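Local coordinates for insulinase family protease (Yersinia pestis, PDB 3GO9), which is a predicted protease of the insulinase (M16) family, a group of metallopeptidases, and binds zinc ions in the crystal, at residues Thr138-Val149 and Val194-Tyr203. Sequence-based numbering, arbitrary orientation.
Sequences TAGNLAVSEQTV and VDVEKLKQFY
Tyr203 reaches from helix 196-206 to the point where helix 125-140 ends. CB leaves the helix on the side facing 138-149, and CG lies anti to the backbone N (chi1 168°), which aims the ring at the end of helix 125-140 and the residues that follow it. Leu142 CD2 lies over one face, offset toward CD1 (3.8 Å), a CH-pi contact. CE1 is near Thr138 O (3.4 Å), and both CE1 and CE2 approach Leu142 CB, which lies over the same face at CZ (3.3 Å). At the tip, OH donates to Thr138 O (2.7 Å), meeting it from above the carbonyl plane, and accepts from Leu142 N (3.1 Å, 157° at the hydrogen). Tyrosine suits the place because its flat ring packs against leucine while its hydroxyl bridges a carbonyl of the helix's last turn and an amide just beyond it.

The loop continues along the helix through Val144, whose branching puts CG1 between Lys200 CG (3.4 Å, tight) and Leu199 CD2. Lysine can line this apolar flank with its methylenes and still carry its NZ to a water (2.8 Å from NZ), with Glu197 at long salt-bridge range. Val196 uses both branches, CG1 on the Ser145 backbone and CG2 against Val149 CG2, which also meets Leu199 CD2 tip to tip (3.8 Å). Leu142 and Leu199 both also pack on helix 70-80, so helix 196-206 and the connection between helices 125-140 and 146-153 share one apolar core with it.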
# COMPACT_ATOMS: atom_id res chain seq x y z
N THR A 138 11.03 22.06 -3.53
CA THR A 138 11.54 20.90 -2.87
C THR A 138 12.33 19.99 -3.85
O THR A 138 13.42 19.48 -3.52
CB THR A 138 10.37 20.12 -2.28
OG1 THR A 138 9.70 20.93 -1.29
CG2 THR A 138 10.82 18.86 -1.63
N ALA A 139 11.78 19.85 -5.05
CA ALA A 139 12.32 18.92 -6.07
C ALA A 139 13.66 19.37 -6.56
O ALA A 139 14.54 18.51 -6.84
CB ALA A 139 11.39 18.80 -7.25
N GLY A 140 13.85 20.67 -6.70
CA GLY A 140 15.08 21.20 -7.32
C GLY A 140 15.85 22.29 -6.63
O GLY A 140 16.95 22.61 -7.11
N ASN A 141 15.31 22.89 -5.57
CA ASN A 141 15.99 24.01 -4.90
C ASN A 141 15.81 23.95 -3.38
O ASN A 141 15.65 24.95 -2.71
CB ASN A 141 15.48 25.34 -5.44
CG ASN A 141 16.40 26.52 -5.10
OD1 ASN A 141 17.58 26.38 -4.92
ND2 ASN A 141 15.80 27.71 -4.97
N LEU A 142 15.91 22.75 -2.86
CA LEU A 142 15.69 22.51 -1.41
C LEU A 142 16.65 23.36 -0.58
O LEU A 142 17.82 23.51 -0.94
CB LEU A 142 15.88 21.02 -1.10
CG LEU A 142 15.59 20.61 0.34
CD1 LEU A 142 14.11 20.77 0.62
CD2 LEU A 142 16.04 19.13 0.61
N ALA A 143 16.14 23.95 0.51
CA ALA A 143 16.90 24.87 1.33
C ALA A 143 17.74 24.07 2.32
O ALA A 143 17.30 23.74 3.40
CB ALA A 143 15.94 25.89 2.07
N VAL A 144 18.95 23.71 1.92
CA VAL A 144 19.81 22.86 2.72
C VAL A 144 20.98 23.75 3.16
O VAL A 144 21.83 24.12 2.38
CB VAL A 144 20.34 21.65 1.90
CG1 VAL A 144 21.18 20.72 2.82
CG2 VAL A 144 19.18 20.88 1.24
N SER A 145 20.95 24.15 4.41
CA SER A 145 21.99 24.99 4.95
C SER A 145 22.21 24.66 6.39
O SER A 145 21.43 23.94 7.00
CB SER A 145 21.56 26.46 4.83
OG SER A 145 20.47 26.74 5.70
N GLU A 146 23.29 25.20 6.98
CA GLU A 146 23.51 24.99 8.42
C GLU A 146 22.30 25.48 9.21
O GLU A 146 21.87 24.86 10.18
CB GLU A 146 24.77 25.73 8.88
CG GLU A 146 26.07 25.23 8.27
CD GLU A 146 26.66 23.97 8.93
OE1 GLU A 146 27.74 23.55 8.43
OE2 GLU A 146 26.09 23.39 9.91
N GLN A 147 21.74 26.58 8.76
CA GLN A 147 20.59 27.20 9.42
C GLN A 147 19.34 26.32 9.38
O GLN A 147 18.68 26.13 10.40
CB GLN A 147 20.30 28.58 8.81
CG GLN A 147 21.37 29.63 9.08
CD GLN A 147 22.71 29.30 8.40
OE1 GLN A 147 22.75 28.90 7.22
NE2 GLN A 147 23.81 29.45 9.15
N THR A 148 19.00 25.80 8.21
CA THR A 148 17.79 24.99 8.11
C THR A 148 17.96 23.63 8.78
O THR A 148 17.02 23.07 9.36
CB THR A 148 17.30 24.78 6.63
OG1 THR A 148 18.26 24.07 5.84
CG2 THR A 148 16.98 26.11 5.95
N VAL A 149 19.16 23.07 8.67
CA VAL A 149 19.48 21.78 9.33
C VAL A 149 19.38 21.93 10.86
O VAL A 149 18.72 21.16 11.51
CB VAL A 149 20.83 21.22 8.85
CG1 VAL A 149 21.21 20.01 9.68
CG2 VAL A 149 20.73 20.81 7.36
N VAL A 194 25.99 17.22 11.57
CA VAL A 194 25.68 16.87 10.17
C VAL A 194 26.66 17.58 9.28
O VAL A 194 26.88 18.80 9.43
CB VAL A 194 24.25 17.30 9.80
CG1 VAL A 194 23.96 17.05 8.28
CG2 VAL A 194 23.23 16.57 10.67
N ASP A 195 27.21 16.84 8.32
CA ASP A 195 28.02 17.39 7.28
C ASP A 195 27.05 17.92 6.24
O ASP A 195 26.50 17.12 5.45
CB ASP A 195 28.89 16.28 6.72
CG ASP A 195 29.81 16.77 5.64
OD1 ASP A 195 30.84 16.10 5.45
OD2 ASP A 195 29.54 17.78 4.98
N VAL A 196 26.74 19.22 6.33
CA VAL A 196 25.70 19.82 5.51
C VAL A 196 26.10 19.71 4.02
O VAL A 196 25.25 19.49 3.15
CB VAL A 196 25.37 21.27 5.96
CG1 VAL A 196 24.50 21.97 4.98
CG2 VAL A 196 24.73 21.27 7.40
N GLU A 197 27.41 19.78 3.74
CA GLU A 197 27.85 19.66 2.35
C GLU A 197 27.53 18.27 1.78
O GLU A 197 27.07 18.15 0.64
CB GLU A 197 29.33 20.01 2.23
CG GLU A 197 29.62 21.50 2.60
CD GLU A 197 28.97 22.47 1.65
OE1 GLU A 197 28.87 22.16 0.44
OE2 GLU A 197 28.56 23.56 2.12
N LYS A 198 27.71 17.25 2.59
CA LYS A 198 27.45 15.88 2.16
C LYS A 198 25.94 15.68 1.99
O LYS A 198 25.49 14.95 1.11
CB LYS A 198 27.97 14.85 3.14
CG LYS A 198 27.94 13.45 2.56
CD LYS A 198 28.78 12.46 3.33
CE LYS A 198 30.22 12.41 2.77
NZ LYS A 198 30.91 11.17 3.22
N LEU A 199 25.18 16.30 2.87
CA LEU A 199 23.72 16.24 2.73
C LEU A 199 23.26 16.85 1.40
O LEU A 199 22.37 16.32 0.74
CB LEU A 199 23.08 16.89 3.94
CG LEU A 199 21.56 16.95 3.99
CD1 LEU A 199 20.87 15.57 3.95
CD2 LEU A 199 21.07 17.72 5.18
N LYS A 200 23.84 18.00 1.02
CA LYS A 200 23.44 18.66 -0.22
C LYS A 200 23.84 17.77 -1.41
O LYS A 200 23.13 17.66 -2.37
CB LYS A 200 24.16 20.00 -0.36
CG LYS A 200 23.81 21.05 0.63
CD LYS A 200 24.65 22.36 0.30
CE LYS A 200 24.91 23.23 1.53
NZ LYS A 200 25.06 24.66 1.20
N GLN A 201 25.00 17.15 -1.32
CA GLN A 201 25.47 16.28 -2.39
C GLN A 201 24.54 15.08 -2.56
O GLN A 201 24.18 14.70 -3.69
CB GLN A 201 26.89 15.83 -2.08
CG GLN A 201 27.85 16.98 -2.23
CD GLN A 201 29.30 16.56 -2.01
OE1 GLN A 201 29.65 15.89 -1.02
NE2 GLN A 201 30.16 16.95 -2.95
N PHE A 202 24.08 14.54 -1.44
CA PHE A 202 23.12 13.42 -1.46
C PHE A 202 21.84 13.85 -2.13
O PHE A 202 21.31 13.15 -2.98
CB PHE A 202 22.85 12.93 -0.03
CG PHE A 202 21.82 11.86 0.08
CD1 PHE A 202 22.14 10.51 0.02
CD2 PHE A 202 20.52 12.18 0.35
CE1 PHE A 202 21.18 9.54 0.15
CE2 PHE A 202 19.56 11.22 0.45
CZ PHE A 202 19.88 9.89 0.38
N TYR A 203 21.33 15.00 -1.74
CA TYR A 203 20.12 15.55 -2.35
C TYR A 203 20.25 15.70 -3.84
O TYR A 203 19.36 15.29 -4.61
CB TYR A 203 19.85 16.89 -1.74
CG TYR A 203 18.81 17.71 -2.44
CD1 TYR A 203 17.50 17.34 -2.41
CD2 TYR A 203 19.14 18.90 -3.05
CE1 TYR A 203 16.51 18.06 -3.07
CE2 TYR A 203 18.18 19.67 -3.68
CZ TYR A 203 16.85 19.25 -3.68
OH TYR A 203 15.91 20.05 -4.31
O HOH W 1 22.95 25.47 -0.53
O HOH W 2 28.46 21.22 7.81
O HOH W 3 26.01 21.33 11.53